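Local coordinates for osmotically inducible protein OsmC (PDB 2PN2) that is of unknown function but probably takes part in the response to osmotic stress and in detoxification, perhaps by reducing peroxides, at residues I86-T91 against I113-E118; A93-V98 against S107-A112. All blocks are in the same frame, centred on the assembly; numbering follows the deposited sequence.

Interaction 2 is the body of a beta hairpin, strands 92-100 and 105-114, and interaction 1 lies beyond its open end, where the loop from helix 61-83 meets the chain leaving strand 105-114. The two adjoin in sequence and both reach the second subunit. Their chemistry differs: interaction 2 is an antiparallel ladder with a classic bulge at one end, a mostly apolar face against helix 61-83 and a more polar face turned the other way, whereas interaction 1 relies on a turn packed against an aromatic ring and on a single weak side-chain-to-backbone bond. Each mixes buried and accessible residues, but exposed ones enter only interaction 1, which lies farther from the chain centre.

Interaction 1 of 2, residues I86-T91 against I113-E118; sequences IDIAGT and ITFNQE
Across this contact the backbones come nearest at Thr91 and Phe115, whose CA atoms are 4.5 Å apart, with Thr91 closing the type II turn that starts at Ile88 and Phe115 just past strand 105-114. The methyl CG2 of Thr91, anti to the backbone N, lies over one face of the Phe115 ring, a CH-pi contact offset toward the rim, with CG2 4.2 Å from the ring centroid. The same methyl meets Ile113 CG2 at 3.7 Å. On its other branch, OG1 donates to Ile88 O at 2.6 Å; that carbonyl also accepts from Thr91 N, so two bonds from one residue close the turn. Ile88 reaches the Phe115 ring at its edge, CG2 standing 4.1 Å from CD1. This turn belongs to the connection from helix 61-83 to strand 92-100 in the OsmC-like fold, and Gly90 takes the positive-phi position within it. Just upstream, Asp87 OD1 accepts from Ala89 N at 2.9 Å, an Asx turn. Asn116, its CG between the backbone N and the carbonyl carbon (chi1 59°), reaches across at about a right angle to Thr91. Its ND2 gives a weak bond to Asp87 O at 3.4 Å and lies 2.8 Å from Ala89 O, close but too poorly angled to bond. Phe127 of helix 121-132 meets the Phe115 ring, while Tyr27 of the second subunit packs on both Ile88 and Thr91.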
loop_
_atom_site.group_PDB
_atom_site.type_symbol
_atom_site.label_atom_id
_atom_site.label_comp_id
_atom_site.label_asym_id
_atom_site.label_seq_id
_atom_site.Cartn_x
_atom_site.Cartn_y
_atom_site.Cartn_z
ATOM N N ILE A 86 -12.024 -17.918 17.366
ATOM C CA ILE A 86 -13.068 -17.728 16.356
ATOM C C ILE A 86 -12.387 -17.885 14.988
ATOM O O ILE A 86 -11.470 -17.114 14.668
ATOM C CB ILE A 86 -13.696 -16.303 16.445
ATOM C CG1 ILE A 86 -14.317 -16.047 17.832
ATOM C CG2 ILE A 86 -14.758 -16.098 15.355
ATOM C CD1 ILE A 86 -14.732 -14.584 18.041
ATOM N N ASP A 87 -12.811 -18.888 14.210
ATOM C CA ASP A 87 -12.294 -19.116 12.854
ATOM C C ASP A 87 -13.030 -18.123 11.962
ATOM O O ASP A 87 -14.261 -18.186 11.850
ATOM C CB ASP A 87 -12.540 -20.561 12.373
ATOM C CG ASP A 87 -11.832 -20.892 11.045
ATOM O OD1 ASP A 87 -11.498 -19.983 10.255
ATOM O OD2 ASP A 87 -11.610 -22.092 10.781
ATOM N N ILE A 88 -12.272 -17.211 11.353
ATOM C CA ILE A 88 -12.825 -16.210 10.442
ATOM C C ILE A 88 -12.339 -16.387 8.997
ATOM O O ILE A 88 -12.463 -15.463 8.205
ATOM C CB ILE A 88 -12.609 -14.735 10.967
ATOM C CG1 ILE A 88 -11.129 -14.404 11.170
ATOM C CG2 ILE A 88 -13.377 -14.542 12.255
ATOM C CD1 ILE A 88 -10.832 -12.909 11.133
ATOM N N ALA A 89 -11.834 -17.577 8.632
ATOM C CA ALA A 89 -11.374 -17.838 7.247
ATOM C C ALA A 89 -12.544 -17.614 6.281
ATOM O O ALA A 89 -13.700 -17.914 6.606
ATOM C CB ALA A 89 -10.790 -19.262 7.094
ATOM N N GLY A 90 -12.257 -17.013 5.131
ATOM C CA GLY A 90 -13.298 -16.693 4.152
ATOM C C GLY A 90 -13.939 -15.325 4.351
ATOM O O GLY A 90 -14.761 -14.912 3.516
ATOM N N THR A 91 -13.579 -14.618 5.433
ATOM C CA THR A 91 -14.023 -13.242 5.655
ATOM C C THR A 91 -13.501 -12.417 4.472
ATOM O O THR A 91 -12.406 -12.682 3.965
ATOM C CB THR A 91 -13.494 -12.667 7.006
ATOM O OG1 THR A 91 -14.094 -13.387 8.089
ATOM C CG2 THR A 91 -13.849 -11.155 7.160
ATOM N N ILE A 113 -16.712 -5.075 5.374
ATOM C CA ILE A 113 -16.248 -6.393 5.845
ATOM C C ILE A 113 -17.426 -7.368 6.030
ATOM O O ILE A 113 -18.375 -7.061 6.736
ATOM C CB ILE A 113 -15.434 -6.291 7.147
ATOM C CG1 ILE A 113 -14.276 -5.285 7.006
ATOM C CG2 ILE A 113 -14.909 -7.679 7.544
ATOM C CD1 ILE A 113 -13.371 -5.199 8.236
ATOM N N THR A 114 -17.346 -8.536 5.396
ATOM C CA THR A 114 -18.379 -9.566 5.494
ATOM C C THR A 114 -17.730 -10.806 6.114
ATOM O O THR A 114 -16.850 -11.420 5.520
ATOM C CB THR A 114 -19.042 -9.852 4.122
ATOM O OG1 THR A 114 -19.596 -8.629 3.609
ATOM C CG2 THR A 114 -20.178 -10.887 4.239
ATOM N N PHE A 115 -18.134 -11.117 7.342
ATOM C CA PHE A 115 -17.652 -12.289 8.048
ATOM C C PHE A 115 -18.308 -13.572 7.530
ATOM O O PHE A 115 -19.477 -13.567 7.122
ATOM C CB PHE A 115 -17.850 -12.136 9.558
ATOM C CG PHE A 115 -16.894 -11.181 10.163
ATOM C CD1 PHE A 115 -15.631 -11.616 10.565
ATOM C CD2 PHE A 115 -17.206 -9.824 10.256
ATOM C CE1 PHE A 115 -14.701 -10.713 11.109
ATOM C CE2 PHE A 115 -16.293 -8.911 10.799
ATOM C CZ PHE A 115 -15.036 -9.358 11.225
ATOM N N ASN A 116 -17.518 -14.651 7.535
ATOM C CA ASN A 116 -17.984 -15.984 7.127
ATOM C C ASN A 116 -19.128 -16.537 8.010
ATOM O O ASN A 116 -20.031 -17.203 7.490
ATOM C CB ASN A 116 -16.808 -16.992 7.084
ATOM C CG ASN A 116 -16.096 -17.147 8.437
ATOM O OD1 ASN A 116 -16.026 -16.199 9.227
ATOM N ND2 ASN A 116 -15.551 -18.332 8.689
ATOM N N GLN A 117 -19.086 -16.235 9.318
ATOM C CA GLN A 117 -20.074 -16.705 10.308
ATOM C C GLN A 117 -20.814 -15.571 11.023
ATOM O O GLN A 117 -20.475 -14.400 10.865
ATOM C CB GLN A 117 -19.362 -17.565 11.353
ATOM N N GLU A 118 -21.820 -15.939 11.820
ATOM C CA GLU A 118 -22.599 -14.976 12.619
ATOM C C GLU A 118 -21.770 -14.538 13.837
ATOM O O GLU A 118 -21.154 -15.382 14.486
ATOM C CB GLU A 118 -23.933 -15.577 13.073
#

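Interaction 2 of 2, residues A93-V98 against S107-A112; sequences AEVTKV and SEVHIA. With SO4 (sulfate ion), chain D.
Val98 pairs with Glu108 at one end of an antiparallel ladder whose other hydrogen-bonded pairs are Thr96 with His110 and Glu94 with Ala112. At Val98 the ladder carries a classic beta bulge: Ser107 N and Glu108 N both donate to Val98 O, from the same face of its carbonyl plane. Glu108 can be followed outward. Its CB sits 3.8 Å from Val98 CB, CG runs alongside at 4.0 Å from the same CB, and CD passes 4.1 Å from Val98 CG2. CG is anti to the carbonyl carbon (chi1 -43°) and the chain is extended beyond it, which carries OE1 to His110. There OE1, still 4.0 Å from Val98 CG2, uses its anti lone pair to accept from His110 NE2 at 2.6 Å, nearly in the ring plane, a bond that would limit rotation of the imidazole. On the other face Val95 CG1 meets Val109 CG1 at 4.0 Å, obliquely between neighbouring rungs. Lys97 NZ forms a salt bridge with Asp63, a hydrogen bond with Thr62 and a weak one to a sulfate ion, probably from the crystallisation liquor. Helix 61-83 packs on the Val95 and Val109 face, strand 145-150 flanks strand 105-114, and a strand of the second subunit continues the sheet beside Ala93, Glu94 and Val95.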
loop_
_atom_site.group_PDB
_atom_site.type_symbol
_atom_site.label_atom_id
_atom_site.label_comp_id
_atom_site.label_asym_id
_atom_site.label_seq_id
_atom_site.Cartn_x
_atom_site.Cartn_y
_atom_site.Cartn_z
ATOM N N ALA A 93 -13.302 -8.340 2.478
ATOM C CA ALA A 93 -13.325 -6.883 2.612
ATOM C C ALA A 93 -13.353 -6.246 1.221
ATOM O O ALA A 93 -12.384 -6.421 0.478
ATOM C CB ALA A 93 -12.095 -6.397 3.404
ATOM N N GLU A 94 -14.458 -5.559 0.868
ATOM C CA GLU A 94 -14.589 -4.802 -0.402
ATOM C C GLU A 94 -14.072 -3.397 -0.139
ATOM O O GLU A 94 -14.554 -2.720 0.771
ATOM C CB GLU A 94 -16.031 -4.712 -0.911
ATOM C CG GLU A 94 -16.497 -5.974 -1.551
ATOM C CD GLU A 94 -17.984 -6.021 -1.864
ATOM O OE1 GLU A 94 -18.692 -4.997 -1.715
ATOM O OE2 GLU A 94 -18.447 -7.109 -2.265
ATOM N N VAL A 95 -13.106 -2.972 -0.946
ATOM C CA VAL A 95 -12.410 -1.712 -0.753
ATOM C C VAL A 95 -12.840 -0.771 -1.847
ATOM O O VAL A 95 -12.819 -1.128 -3.033
ATOM C CB VAL A 95 -10.873 -1.886 -0.815
ATOM C CG1 VAL A 95 -10.156 -0.522 -0.543
ATOM C CG2 VAL A 95 -10.383 -2.949 0.190
ATOM N N THR A 96 -13.269 0.418 -1.444
ATOM C CA THR A 96 -13.671 1.463 -2.377
ATOM C C THR A 96 -12.843 2.676 -1.991
ATOM O O THR A 96 -12.712 2.957 -0.812
ATOM C CB THR A 96 -15.206 1.731 -2.255
ATOM O OG1 THR A 96 -15.934 0.592 -2.750
ATOM C CG2 THR A 96 -15.619 2.945 -3.051
ATOM N N LYS A 97 -12.259 3.375 -2.961
ATOM C CA LYS A 97 -11.483 4.580 -2.646
ATOM C C LYS A 97 -12.139 5.784 -3.277
ATOM O O LYS A 97 -12.760 5.665 -4.342
ATOM C CB LYS A 97 -10.011 4.465 -3.082
ATOM C CG LYS A 97 -9.763 4.545 -4.578
ATOM C CD LYS A 97 -8.288 4.626 -4.929
ATOM C CE LYS A 97 -8.181 4.898 -6.422
ATOM N NZ LYS A 97 -6.805 4.728 -6.899
ATOM N N VAL A 98 -12.000 6.930 -2.609
ATOM C CA VAL A 98 -12.423 8.215 -3.139
ATOM C C VAL A 98 -11.151 9.070 -3.180
ATOM O O VAL A 98 -10.332 9.050 -2.234
ATOM C CB VAL A 98 -13.497 8.906 -2.277
ATOM C CG1 VAL A 98 -13.969 10.237 -2.944
ATOM C CG2 VAL A 98 -14.696 7.967 -2.065
ATOM N N SER A 107 -8.815 10.592 -0.370
ATOM C CA SER A 107 -9.639 11.336 0.606
ATOM C C SER A 107 -10.497 10.394 1.477
ATOM O O SER A 107 -10.808 10.730 2.618
ATOM C CB SER A 107 -10.528 12.356 -0.097
ATOM O OG SER A 107 -11.449 11.737 -1.000
ATOM N N GLU A 108 -10.943 9.261 0.922
ATOM C CA GLU A 108 -11.716 8.291 1.690
ATOM C C GLU A 108 -11.361 6.872 1.266
ATOM O O GLU A 108 -11.001 6.636 0.097
ATOM C CB GLU A 108 -13.239 8.503 1.516
ATOM C CG GLU A 108 -13.728 9.957 1.564
ATOM C CD GLU A 108 -15.248 10.109 1.443
ATOM O OE1 GLU A 108 -15.989 9.107 1.512
ATOM O OE2 GLU A 108 -15.694 11.257 1.296
ATOM N N VAL A 109 -11.406 5.949 2.227
ATOM C CA VAL A 109 -11.284 4.517 1.935
ATOM C C VAL A 109 -12.448 3.847 2.639
ATOM O O VAL A 109 -12.551 3.914 3.889
ATOM C CB VAL A 109 -9.960 3.899 2.397
ATOM C CG1 VAL A 109 -9.961 2.407 2.106
ATOM C CG2 VAL A 109 -8.768 4.571 1.721
ATOM N N HIS A 110 -13.340 3.234 1.862
ATOM C CA HIS A 110 -14.500 2.528 2.431
ATOM C C HIS A 110 -14.192 1.048 2.376
ATOM O O HIS A 110 -13.818 0.535 1.308
ATOM C CB HIS A 110 -15.815 2.832 1.704
ATOM C CG HIS A 110 -16.099 4.291 1.524
ATOM N ND1 HIS A 110 -17.004 4.753 0.595
ATOM C CD2 HIS A 110 -15.549 5.393 2.093
ATOM C CE1 HIS A 110 -17.046 6.074 0.643
ATOM N NE2 HIS A 110 -16.163 6.487 1.534
ATOM N N ILE A 111 -14.316 0.375 3.519
ATOM C CA ILE A 111 -14.020 -1.050 3.658
ATOM C C ILE A 111 -15.284 -1.712 4.186
ATOM O O ILE A 111 -15.715 -1.402 5.285
ATOM C CB ILE A 111 -12.829 -1.317 4.625
ATOM C CG1 ILE A 111 -11.591 -0.495 4.247
ATOM C CG2 ILE A 111 -12.487 -2.821 4.700
ATOM C CD1 ILE A 111 -11.585 0.900 4.829
ATOM N N ALA A 112 -15.911 -2.557 3.366
ATOM C CA ALA A 112 -17.111 -3.304 3.750
ATOM C C ALA A 112 -16.645 -4.717 4.089
ATOM O O ALA A 112 -16.250 -5.474 3.189
ATOM C CB ALA A 112 -18.130 -3.329 2.609
HETATM S S SO4 D . -3.155 6.582 -8.800
HETATM O O1 SO4 D . -4.369 5.762 -8.832
HETATM O O2 SO4 D . -2.053 5.851 -8.162
HETATM O O3 SO4 D . -2.789 6.872 -10.183
HETATM O O4 SO4 D . -3.417 7.830 -8.090
#